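Local coordinates for tetratricopeptide TPR_2 repeat protein (Thermobaculum terrenum, PDB 5DJS) that is of unknown function but combines tetratricopeptide repeats with a GT-B fold that holds uridine-5'-diphosphate (UDP) in the model, at residues N312-L317 and A428-V433; P318-A323 and R484-L489. The protein carries 1 engineered substitution. All coordinates share one frame; numbering follows the deposited sequence.

Contact 1: N312-L317 and A428-V433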
# COMPACT_ATOMS: atom_id res chain seq x y z
N ASN A 312 -6.01 -8.52 14.90
CA ASN A 312 -5.44 -9.70 15.57
C ASN A 312 -4.05 -10.04 15.01
O ASN A 312 -3.87 -10.07 13.80
CB ASN A 312 -6.38 -10.91 15.46
CG ASN A 312 -6.55 -11.40 14.03
OD1 ASN A 312 -6.95 -10.64 13.16
ND2 ASN A 312 -6.22 -12.66 13.78
N PRO A 313 -3.07 -10.31 15.89
CA PRO A 313 -1.69 -10.50 15.44
C PRO A 313 -1.42 -11.90 14.93
O PRO A 313 -2.19 -12.81 15.24
CB PRO A 313 -0.89 -10.27 16.71
CG PRO A 313 -1.75 -10.89 17.75
CD PRO A 313 -3.18 -10.59 17.34
N PRO A 314 -0.32 -12.10 14.19
CA PRO A 314 0.00 -13.46 13.75
C PRO A 314 0.42 -14.36 14.93
O PRO A 314 0.72 -13.85 16.03
CB PRO A 314 1.16 -13.24 12.77
CG PRO A 314 1.80 -11.97 13.22
CD PRO A 314 0.67 -11.12 13.73
N PRO A 315 0.44 -15.69 14.71
CA PRO A 315 0.83 -16.59 15.80
C PRO A 315 2.32 -16.49 16.18
O PRO A 315 2.64 -16.56 17.36
CB PRO A 315 0.49 -17.98 15.24
CG PRO A 315 0.58 -17.83 13.75
CD PRO A 315 0.18 -16.41 13.45
N ASP A 316 3.20 -16.28 15.20
CA ASP A 316 4.66 -16.25 15.42
C ASP A 316 5.19 -14.88 15.91
O ASP A 316 6.27 -14.44 15.49
CB ASP A 316 5.40 -16.71 14.14
CG ASP A 316 5.16 -15.78 12.93
OD1 ASP A 316 4.12 -15.11 12.88
OD2 ASP A 316 6.03 -15.74 12.03
N LEU A 317 4.47 -14.24 16.84
CA LEU A 317 4.80 -12.88 17.29
C LEU A 317 5.99 -12.93 18.25
O LEU A 317 5.94 -13.69 19.22
CB LEU A 317 3.60 -12.23 17.99
CG LEU A 317 3.54 -10.70 17.90
CD1 LEU A 317 3.14 -10.28 16.49
CD2 LEU A 317 2.57 -10.11 18.91
N ALA A 428 3.63 -1.80 15.55
CA ALA A 428 4.20 -1.15 16.73
C ALA A 428 3.37 -1.46 17.96
O ALA A 428 3.89 -1.96 18.96
CB ALA A 428 4.31 0.36 16.52
N LEU A 429 2.07 -1.18 17.87
CA LEU A 429 1.14 -1.47 18.97
C LEU A 429 1.21 -2.94 19.41
O LEU A 429 1.26 -3.22 20.60
CB LEU A 429 -0.30 -1.09 18.61
CG LEU A 429 -0.65 0.36 18.22
CD1 LEU A 429 -2.15 0.59 18.33
CD2 LEU A 429 0.10 1.40 19.03
N TRP A 430 1.25 -3.87 18.45
CA TRP A 430 1.43 -5.31 18.77
C TRP A 430 2.64 -5.60 19.67
O TRP A 430 2.62 -6.55 20.46
CB TRP A 430 1.56 -6.16 17.50
CG TRP A 430 0.29 -6.40 16.70
CD1 TRP A 430 -1.01 -6.29 17.14
CD2 TRP A 430 0.21 -6.83 15.34
NE1 TRP A 430 -1.88 -6.61 16.13
CE2 TRP A 430 -1.16 -6.94 15.01
CE3 TRP A 430 1.17 -7.12 14.36
CZ2 TRP A 430 -1.59 -7.33 13.74
CZ3 TRP A 430 0.73 -7.52 13.09
CH2 TRP A 430 -0.63 -7.62 12.79
N MET A 431 3.70 -4.79 19.53
CA MET A 431 4.92 -4.87 20.35
C MET A 431 4.96 -3.88 21.54
O MET A 431 6.03 -3.60 22.10
CB MET A 431 6.14 -4.66 19.45
CG MET A 431 6.26 -5.66 18.31
SD MET A 431 6.24 -7.38 18.85
CE MET A 431 7.72 -7.48 19.86
N GLY A 432 3.79 -3.38 21.95
CA GLY A 432 3.71 -2.49 23.09
C GLY A 432 4.43 -1.17 22.97
O GLY A 432 4.85 -0.61 23.99
N VAL A 433 4.57 -0.67 21.74
CA VAL A 433 5.19 0.62 21.47
C VAL A 433 4.07 1.59 21.08
O VAL A 433 3.30 1.29 20.16
CB VAL A 433 6.23 0.52 20.33
CG1 VAL A 433 6.88 1.88 20.05
CG2 VAL A 433 7.30 -0.50 20.67
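The indole of W430 carries this contact, lying beneath a run of prolines that starts right after N312. With chi1 at -74° its CG stands anti to the carbonyl carbon, which sends the ring toward the loop. P313 presents CB to the five-membered ring, 3.7 Å from that ring's centroid and only 8° off its normal. P314 meets the same face further along, its CD 4.0 Å from the centroid of the six-membered ring of W430 and shifted toward the rim. Both are CH-pi contacts, for which proline is well suited: its rigid pyrrolidine offers CH groups next to an electron-rich indole. The ring nitrogen NE1 is satisfied by a hydrogen bond to the carbonyl of C311, which helps to hold the ring's rotation.

Helix 423-430 links the parallel strands 412-414 and 435-438 in a beta-alpha-beta crossover of the second GT-B half. It closes in a Schellman motif, with V433 N bonded to A428 O and G432 N to L429 O; G432 readily adopts the required positive phi of 63°.

L317 comes in obliquely, with CG anti to its backbone N. Its branches divide: CD2 lies 3.9 Å from W430 O, while CD1 lies 4.3 Å from W430 CE3. The branching carbon L317 CG meets M431 SD at 4.4 Å, where an unbranched, flexible thioether can lie against a leucine.

Contact 2: P318-A323 and R484-L489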
# COMPACT_ATOMS: atom_id res chain seq x y z
N PRO A 318 7.06 -12.13 18.00
CA PRO A 318 8.30 -12.22 18.79
C PRO A 318 8.16 -12.19 20.31
O PRO A 318 8.97 -12.82 21.00
CB PRO A 318 9.10 -11.00 18.34
CG PRO A 318 8.69 -10.84 16.92
CD PRO A 318 7.21 -11.14 16.91
N GLY A 319 7.18 -11.46 20.82
CA GLY A 319 6.97 -11.38 22.27
C GLY A 319 7.92 -10.36 22.89
O GLY A 319 9.10 -10.24 22.51
N TRP A 320 7.39 -9.65 23.88
CA TRP A 320 7.99 -8.42 24.35
C TRP A 320 9.24 -8.70 25.18
O TRP A 320 9.32 -9.72 25.86
CB TRP A 320 6.98 -7.63 25.19
CG TRP A 320 5.72 -7.22 24.47
CD1 TRP A 320 5.30 -7.64 23.23
CD2 TRP A 320 4.71 -6.34 24.96
NE1 TRP A 320 4.09 -7.05 22.92
CE2 TRP A 320 3.71 -6.25 23.97
CE3 TRP A 320 4.56 -5.61 26.15
CZ2 TRP A 320 2.57 -5.47 24.12
CZ3 TRP A 320 3.42 -4.83 26.30
CH2 TRP A 320 2.44 -4.76 25.30
N ALA A 321 10.20 -7.79 25.11
CA ALA A 321 11.43 -7.86 25.91
C ALA A 321 11.22 -7.01 27.17
O ALA A 321 10.25 -6.24 27.25
CB ALA A 321 12.61 -7.36 25.10
N PRO A 322 12.13 -7.13 28.17
CA PRO A 322 12.00 -6.27 29.36
C PRO A 322 12.42 -4.78 29.17
O PRO A 322 12.74 -4.12 30.15
CB PRO A 322 12.86 -7.00 30.41
CG PRO A 322 13.86 -7.78 29.61
CD PRO A 322 13.15 -8.19 28.36
N ALA A 323 12.36 -4.27 27.92
CA ALA A 323 12.92 -2.97 27.50
C ALA A 323 14.45 -3.04 27.31
O ALA A 323 15.15 -3.37 28.27
CB ALA A 323 12.54 -1.83 28.46
N ARG A 484 2.36 3.25 31.58
CA ARG A 484 0.90 3.19 31.49
C ARG A 484 0.45 2.70 30.11
O ARG A 484 -0.34 1.76 29.99
CB ARG A 484 0.28 4.55 31.82
CG ARG A 484 -1.24 4.57 31.76
CD ARG A 484 -1.84 5.77 32.48
NE ARG A 484 -1.41 7.03 31.87
CZ ARG A 484 -1.86 7.52 30.71
NH1 ARG A 484 -2.80 6.89 30.00
NH2 ARG A 484 -1.37 8.67 30.26
N LEU A 485 0.99 3.34 29.08
CA LEU A 485 0.68 2.99 27.69
C LEU A 485 1.18 1.58 27.32
O LEU A 485 0.47 0.86 26.63
CB LEU A 485 1.24 4.05 26.73
CG LEU A 485 0.39 5.31 26.43
CD1 LEU A 485 -0.55 5.74 27.55
CD2 LEU A 485 1.31 6.47 26.06
N ARG A 486 2.35 1.18 27.79
CA ARG A 486 2.82 -0.21 27.55
C ARG A 486 1.86 -1.28 28.11
O ARG A 486 1.71 -2.35 27.53
CB ARG A 486 4.23 -0.43 28.11
CG ARG A 486 4.96 -1.62 27.49
CD ARG A 486 6.46 -1.53 27.71
NE ARG A 486 7.20 -2.65 27.13
CZ ARG A 486 7.30 -3.88 27.66
NH1 ARG A 486 8.02 -4.80 27.04
NH2 ARG A 486 6.67 -4.21 28.79
N GLU A 487 1.21 -0.97 29.23
CA GLU A 487 0.21 -1.86 29.84
C GLU A 487 -1.14 -1.81 29.13
O GLU A 487 -1.82 -2.84 28.96
CB GLU A 487 0.01 -1.55 31.33
CG GLU A 487 0.63 -2.58 32.25
CD GLU A 487 -0.12 -3.90 32.25
OE1 GLU A 487 -1.35 -3.92 32.52
OE2 GLU A 487 0.54 -4.94 31.99
N HIS A 488 -1.55 -0.60 28.74
CA HIS A 488 -2.75 -0.42 27.91
C HIS A 488 -2.67 -1.31 26.66
O HIS A 488 -3.62 -2.00 26.33
CB HIS A 488 -2.92 1.04 27.50
CG HIS A 488 -4.32 1.41 27.13
ND1 HIS A 488 -4.99 0.85 26.06
CD2 HIS A 488 -5.18 2.29 27.70
CE1 HIS A 488 -6.20 1.37 25.99
NE2 HIS A 488 -6.34 2.25 26.96
N LEU A 489 -1.50 -1.29 26.01
CA LEU A 489 -1.23 -2.13 24.85
C LEU A 489 -1.18 -3.63 25.17
O LEU A 489 -1.59 -4.44 24.34
CB LEU A 489 0.07 -1.70 24.12
CG LEU A 489 0.05 -0.62 23.01
CD1 LEU A 489 -1.31 -0.45 22.36
CD2 LEU A 489 0.55 0.73 23.49
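W320 reaches from an irregular loop to helix 479-521, and its side chain meets that helix through CB and the six-membered ring. Near the backbone, W320 CB lies 3.5 Å from NH1 of R486, so the guanidinium comes close even to the root of the tryptophan. The first torsion, -61°, places CG anti to the carbonyl carbon and swings the indole toward the helix. On the five-membered ring, NE1 is taken up by the carbonyl of W430, which helps to orient the ring. W320 CE3 sits over the centre of the guanidinium face, 3.6 Å from R486 CZ. Ring and guanidinium planes are 67° apart, so the indole sets its rim on the flat cation rather than stacking on it. Further out, W320 CZ3 touches the aliphatic part of the arginine at R486 CG, 3.8 Å away.

The loop runs between strand 300-304, at the edge of the first parallel sheet, and strand 332-335 of the second, thus joining the two halves of the GT-B fold. Its partner is the long last helix of the model; R486 lies near its N-terminal end.

At the far end of the indole, W320 CZ3 comes within 3.3 Å of R486 O, which lies in the ring plane at its edge, where aromatic hydrogens are slightly positive. W320 CH2 finishes the approach 4.0 Å from L489 CB, an apolar neighbour nearly one turn further along. R486 suits its place because its chain, extended from CG to NE, is long enough to reach from the helix to the loop: R486 NH1 ends 2.7 Å from A321 O, although the angle is too poor for a hydrogen bond. The A321 N-H, by contrast, is bonded to OD1 of N408.

Segments 312-317 and 318-323 follow one another without a break, so contacts 1 and 2 are successive steps of one inter-half loop, with centres about 10 Å apart. They meet where W320 NE1 makes its probable hydrogen bond to W430 O, 2.9 Å long, tying one tryptophan's ring to the other's backbone. The helix-closing turn of contact 1 also packs on contact 2: G432 O lies 3.7 Å from R486 CG. Contact 1 is the one near the ligand: the W430 side chain is about 7 Å from UDP. R400, a residue of the UDP pocket, touches the side chains of both P314 and W430, consistent with the indole lying behind one wall of that pocket.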